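Local atomic coordinates of metazoan TIR-STING fusion (PDB entry 6WT6), a protein that joins a TIR domain to a STING-type ligand-binding domain in one chain and is of a family known from innate immune signalling. Residues H177-G182 against H284-M289; E278-I283 against M307-T312. One frame throughout, in Å; residues are numbered along the deposited sequence.

Contact 1. Residues H177-G182 against H284-M289; sequences HGFAWG and HTMFEM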
# COMPACT_ATOMS: atom_id res chain seq x y z
N HIS A 177 0.82 0.54 -4.02
CA HIS A 177 0.58 -0.87 -4.29
C HIS A 177 -0.54 -1.44 -3.42
O HIS A 177 -1.36 -2.22 -3.90
CB HIS A 177 1.88 -1.66 -4.10
CG HIS A 177 2.86 -1.45 -5.21
ND1 HIS A 177 3.06 -2.37 -6.22
CD2 HIS A 177 3.69 -0.41 -5.48
CE1 HIS A 177 3.97 -1.91 -7.05
NE2 HIS A 177 4.37 -0.72 -6.63
N GLY A 178 -0.58 -1.06 -2.15
CA GLY A 178 -1.67 -1.51 -1.30
C GLY A 178 -3.02 -1.00 -1.78
O GLY A 178 -3.98 -1.76 -1.88
N PHE A 179 -3.09 0.29 -2.11
CA PHE A 179 -4.33 0.86 -2.64
C PHE A 179 -4.72 0.17 -3.95
O PHE A 179 -5.86 -0.27 -4.10
CB PHE A 179 -4.17 2.37 -2.87
CG PHE A 179 -4.25 3.20 -1.61
CD1 PHE A 179 -4.56 2.62 -0.39
CD2 PHE A 179 -4.04 4.57 -1.65
CE1 PHE A 179 -4.63 3.39 0.76
CE2 PHE A 179 -4.12 5.34 -0.50
CZ PHE A 179 -4.42 4.75 0.70
N ALA A 180 -3.78 0.08 -4.89
CA ALA A 180 -4.11 -0.40 -6.24
C ALA A 180 -4.50 -1.88 -6.23
O ALA A 180 -5.54 -2.25 -6.79
CB ALA A 180 -2.93 -0.17 -7.18
N TRP A 181 -3.69 -2.73 -5.62
CA TRP A 181 -4.02 -4.16 -5.59
C TRP A 181 -5.29 -4.42 -4.78
O TRP A 181 -6.10 -5.27 -5.15
CB TRP A 181 -2.85 -4.97 -5.02
CG TRP A 181 -1.72 -5.13 -5.99
CD1 TRP A 181 -0.50 -4.51 -5.94
CD2 TRP A 181 -1.69 -5.97 -7.16
NE1 TRP A 181 0.28 -4.91 -7.00
CE2 TRP A 181 -0.43 -5.80 -7.76
CE3 TRP A 181 -2.61 -6.84 -7.74
CZ2 TRP A 181 -0.06 -6.48 -8.93
CZ3 TRP A 181 -2.25 -7.51 -8.90
CH2 TRP A 181 -0.98 -7.32 -9.48
N GLY A 182 -5.49 -3.67 -3.69
CA GLY A 182 -6.71 -3.83 -2.91
C GLY A 182 -7.95 -3.36 -3.67
O GLY A 182 -9.02 -3.96 -3.54
N HIS A 284 -9.81 8.97 -1.25
CA HIS A 284 -10.24 9.85 -0.17
C HIS A 284 -9.39 9.66 1.08
O HIS A 284 -9.28 10.58 1.90
CB HIS A 284 -11.71 9.59 0.16
CG HIS A 284 -12.34 10.67 0.99
ND1 HIS A 284 -12.76 11.87 0.45
CD2 HIS A 284 -12.61 10.74 2.31
CE1 HIS A 284 -13.27 12.63 1.40
NE2 HIS A 284 -13.19 11.97 2.55
N THR A 285 -8.78 8.48 1.23
CA THR A 285 -7.89 8.23 2.36
C THR A 285 -6.72 9.20 2.37
O THR A 285 -6.31 9.68 3.43
CB THR A 285 -7.40 6.78 2.30
OG1 THR A 285 -8.49 5.90 2.58
CG2 THR A 285 -6.28 6.53 3.30
N MET A 286 -6.16 9.51 1.19
CA MET A 286 -5.05 10.45 1.13
C MET A 286 -5.48 11.86 1.53
O MET A 286 -4.71 12.59 2.16
CB MET A 286 -4.43 10.44 -0.27
CG MET A 286 -3.57 9.21 -0.55
SD MET A 286 -3.02 9.07 -2.26
CE MET A 286 -4.53 8.60 -3.09
N PHE A 287 -6.71 12.25 1.18
CA PHE A 287 -7.23 13.53 1.66
C PHE A 287 -7.35 13.53 3.18
O PHE A 287 -6.98 14.51 3.84
CB PHE A 287 -8.59 13.83 1.03
CG PHE A 287 -9.33 14.95 1.70
CD1 PHE A 287 -8.89 16.26 1.58
CD2 PHE A 287 -10.46 14.69 2.47
CE1 PHE A 287 -9.56 17.29 2.20
CE2 PHE A 287 -11.14 15.73 3.09
CZ PHE A 287 -10.69 17.03 2.95
N GLU A 288 -7.85 12.44 3.75
CA GLU A 288 -7.97 12.37 5.21
C GLU A 288 -6.60 12.39 5.88
O GLU A 288 -6.42 13.04 6.91
CB GLU A 288 -8.78 11.13 5.61
CG GLU A 288 -10.28 11.39 5.63
CD GLU A 288 -11.11 10.12 5.53
OE1 GLU A 288 -10.58 9.08 5.08
OE2 GLU A 288 -12.30 10.17 5.91
N MET A 289 -5.62 11.70 5.29
CA MET A 289 -4.28 11.68 5.86
C MET A 289 -3.64 13.06 5.83
O MET A 289 -2.97 13.47 6.79
CB MET A 289 -3.40 10.67 5.11
CG MET A 289 -3.82 9.21 5.30
SD MET A 289 -2.87 8.06 4.27
CE MET A 289 -1.25 8.18 5.01
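Phe179 reaches from helix 176-204, the long first helix of the STING ligand-binding domain, to the start of helix 284-291 and meets Thr285 and Met286 there. The far end of its ring, CE2 and CZ, does the touching. CZ takes the methyl of Thr285, with CG2 of Thr285 3.7 Å from CZ of Phe179 in an oblique approach. The Thr285 torsion sets CG2 anti to the backbone N and keeps OG1 away from this methyl-to-ring contact. Met286 comes to the ring at its edge and near its plane. Its chain is straight through chi2 and bends at chi3 (-73°), which folds the terminal methyl back to the same ring carbon that CG meets. The backbones stay well apart, the nearest CA atoms, those of Phe179 and Thr285, being 9.6 Å from each other; one ring bridges the gap. All three residues are buried, and Gly178 of the second subunit packs on Phe179 as well, which places the contact by the dimer interface. At the ring edge, CG of Met286 lies 3.9 Å from CE2 of Phe179.

Contact 2. Residues E278-I283 against M307-T312; sequences EYIGVI and MRFYLT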
# COMPACT_ATOMS: atom_id res chain seq x y z
N GLU A 278 -18.49 6.84 -11.06
CA GLU A 278 -18.36 6.91 -9.61
C GLU A 278 -16.96 7.41 -9.29
O GLU A 278 -16.06 7.41 -10.14
CB GLU A 278 -18.61 5.55 -8.96
CG GLU A 278 -17.62 4.47 -9.38
CD GLU A 278 -18.08 3.07 -9.01
OE1 GLU A 278 -19.30 2.82 -9.07
OE2 GLU A 278 -17.23 2.23 -8.65
N TYR A 279 -16.78 7.85 -8.05
CA TYR A 279 -15.45 8.19 -7.57
C TYR A 279 -14.64 6.93 -7.30
O TYR A 279 -15.19 5.87 -6.99
CB TYR A 279 -15.54 9.03 -6.28
CG TYR A 279 -16.01 10.46 -6.47
CD1 TYR A 279 -15.12 11.45 -6.88
CD2 TYR A 279 -17.32 10.83 -6.20
CE1 TYR A 279 -15.53 12.75 -7.04
CE2 TYR A 279 -17.74 12.13 -6.36
CZ TYR A 279 -16.84 13.09 -6.77
OH TYR A 279 -17.26 14.39 -6.93
N ILE A 280 -13.32 7.05 -7.44
CA ILE A 280 -12.39 6.06 -6.90
C ILE A 280 -12.32 6.32 -5.40
O ILE A 280 -11.60 7.21 -4.95
CB ILE A 280 -11.01 6.16 -7.56
CG1 ILE A 280 -11.14 6.06 -9.08
CG2 ILE A 280 -10.10 5.07 -7.02
CD1 ILE A 280 -9.81 6.08 -9.81
N GLY A 281 -13.07 5.54 -4.62
CA GLY A 281 -13.26 5.87 -3.21
C GLY A 281 -12.00 5.79 -2.38
O GLY A 281 -11.88 6.48 -1.36
N VAL A 282 -11.03 4.97 -2.80
CA VAL A 282 -9.84 4.76 -1.99
C VAL A 282 -8.99 6.02 -1.89
O VAL A 282 -8.28 6.23 -0.89
CB VAL A 282 -9.04 3.56 -2.54
CG1 VAL A 282 -8.40 3.91 -3.88
CG2 VAL A 282 -7.98 3.12 -1.53
N ILE A 283 -9.04 6.90 -2.89
CA ILE A 283 -8.18 8.09 -2.86
C ILE A 283 -8.57 9.05 -1.74
O ILE A 283 -7.73 9.84 -1.30
CB ILE A 283 -8.18 8.82 -4.22
CG1 ILE A 283 -9.51 9.53 -4.46
CG2 ILE A 283 -7.86 7.84 -5.34
CD1 ILE A 283 -9.64 10.15 -5.84
N MET A 307 -0.35 9.95 -7.76
CA MET A 307 0.09 9.63 -9.12
C MET A 307 0.77 8.27 -9.20
O MET A 307 0.68 7.60 -10.23
CB MET A 307 1.02 10.72 -9.66
CG MET A 307 0.35 12.07 -9.87
SD MET A 307 -1.34 11.92 -10.51
CE MET A 307 -1.03 11.47 -12.20
N ARG A 308 1.48 7.87 -8.14
CA ARG A 308 1.98 6.50 -8.07
C ARG A 308 0.84 5.50 -8.03
O ARG A 308 0.86 4.49 -8.74
CB ARG A 308 2.88 6.33 -6.84
CG ARG A 308 4.25 6.95 -6.98
CD ARG A 308 4.95 6.98 -5.64
NE ARG A 308 6.33 7.41 -5.75
CZ ARG A 308 7.12 7.65 -4.71
NH1 ARG A 308 6.65 7.51 -3.47
NH2 ARG A 308 8.37 8.04 -4.90
N PHE A 309 -0.18 5.78 -7.21
CA PHE A 309 -1.38 4.95 -7.20
C PHE A 309 -2.01 4.90 -8.59
O PHE A 309 -2.36 3.82 -9.09
CB PHE A 309 -2.38 5.47 -6.18
CG PHE A 309 -3.79 4.96 -6.38
CD1 PHE A 309 -4.11 3.63 -6.11
CD2 PHE A 309 -4.78 5.79 -6.86
CE1 PHE A 309 -5.40 3.16 -6.29
CE2 PHE A 309 -6.07 5.32 -7.05
CZ PHE A 309 -6.38 4.00 -6.77
N TYR A 310 -2.17 6.07 -9.21
CA TYR A 310 -2.76 6.15 -10.54
C TYR A 310 -1.98 5.32 -11.55
O TYR A 310 -2.56 4.59 -12.36
CB TYR A 310 -2.82 7.63 -10.96
CG TYR A 310 -3.37 7.91 -12.33
CD1 TYR A 310 -4.68 7.60 -12.66
CD2 TYR A 310 -2.59 8.54 -13.29
CE1 TYR A 310 -5.19 7.87 -13.91
CE2 TYR A 310 -3.09 8.82 -14.55
CZ TYR A 310 -4.39 8.49 -14.85
OH TYR A 310 -4.89 8.76 -16.10
N LEU A 311 -0.65 5.40 -11.49
CA LEU A 311 0.19 4.65 -12.41
C LEU A 311 0.13 3.15 -12.12
O LEU A 311 0.07 2.33 -13.05
CB LEU A 311 1.63 5.16 -12.31
CG LEU A 311 2.73 4.45 -13.09
CD1 LEU A 311 2.37 4.35 -14.56
CD2 LEU A 311 4.04 5.20 -12.89
N THR A 312 0.14 2.76 -10.84
CA THR A 312 0.13 1.34 -10.51
C THR A 312 -1.19 0.69 -10.88
O THR A 312 -1.22 -0.44 -11.39
CB THR A 312 0.42 1.15 -9.02
OG1 THR A 312 1.64 1.81 -8.68
CG2 THR A 312 0.55 -0.34 -8.70
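Phe309 of helix 299-319 pushes its ring among Ile280, Val282 and Ile283, the residues that lead from strand 272-279 toward the next helix. CB leaves the helix in the direction of this connection, and CG lies anti to the backbone N (chi1 162°), which carries the ring outward. From there the two sides of the ring part company. CD2 of Phe309 is the first atom to meet the other segment, 4.0 Å from CG2 of Ile283. One bond further out, CE2 of Phe309 comes within 3.5 Å of CG2 of Ile283, the Ile283 side chain crossing Phe309 at about a right angle. On the other side, CE1 of Phe309 lies 3.9 Å from CG1 of Val282. The tip, CZ of Phe309, is shared: CG1 of Val282 approaches it to 3.5 Å from the opposite direction, while CG2 of Ile280 sits 3.9 Å from CZ at the ring edge, near its plane. Val282 and Ile283 both reach the ring obliquely, so three methyl groups from different residues meet its outer end.

The turn that presents them carries one rather long bond, from Ile283 N to O of Ile280, 3.3 Å. Three residues beyond Phe309, Thr312 OG1 donates to O of Arg308, approaching from above the carbonyl plane, 39° out of it, and Thr312 N uses the same oxygen. Outside the pair, Ile280 also packs on Leu218 of strand 212-221 and Ile329 of strand 327-332. The interaction is apolar throughout: an aromatic side chain from a helix packed against the connection that leaves a strand of the mixed sheet, part of the alpha/beta core of the STING ligand-binding domain.

Overall arrangement
Contacts 1 and 2 lie side by side, their centres about 7 Å apart, within the STING ligand-binding domain. Their segments alternate along the chain: 177-182, then 278-283, 284-289 and 307-312. The second runs directly into the third, so strand 272-279 passes into helix 284-291, which is followed by helix 299-319. Helix 176-204 meets both segments of contact 2: CB of Phe179 is 3.5 Å from CD1 of Phe309, and CD1 of Phe179 is 3.6 Å from CG2 of Val282. The two phenylalanines thus join both contacts into one apolar cluster where three helices meet beside the end of strand 272-279. Both contacts also touch the second subunit, so this cluster borders the dimer interface.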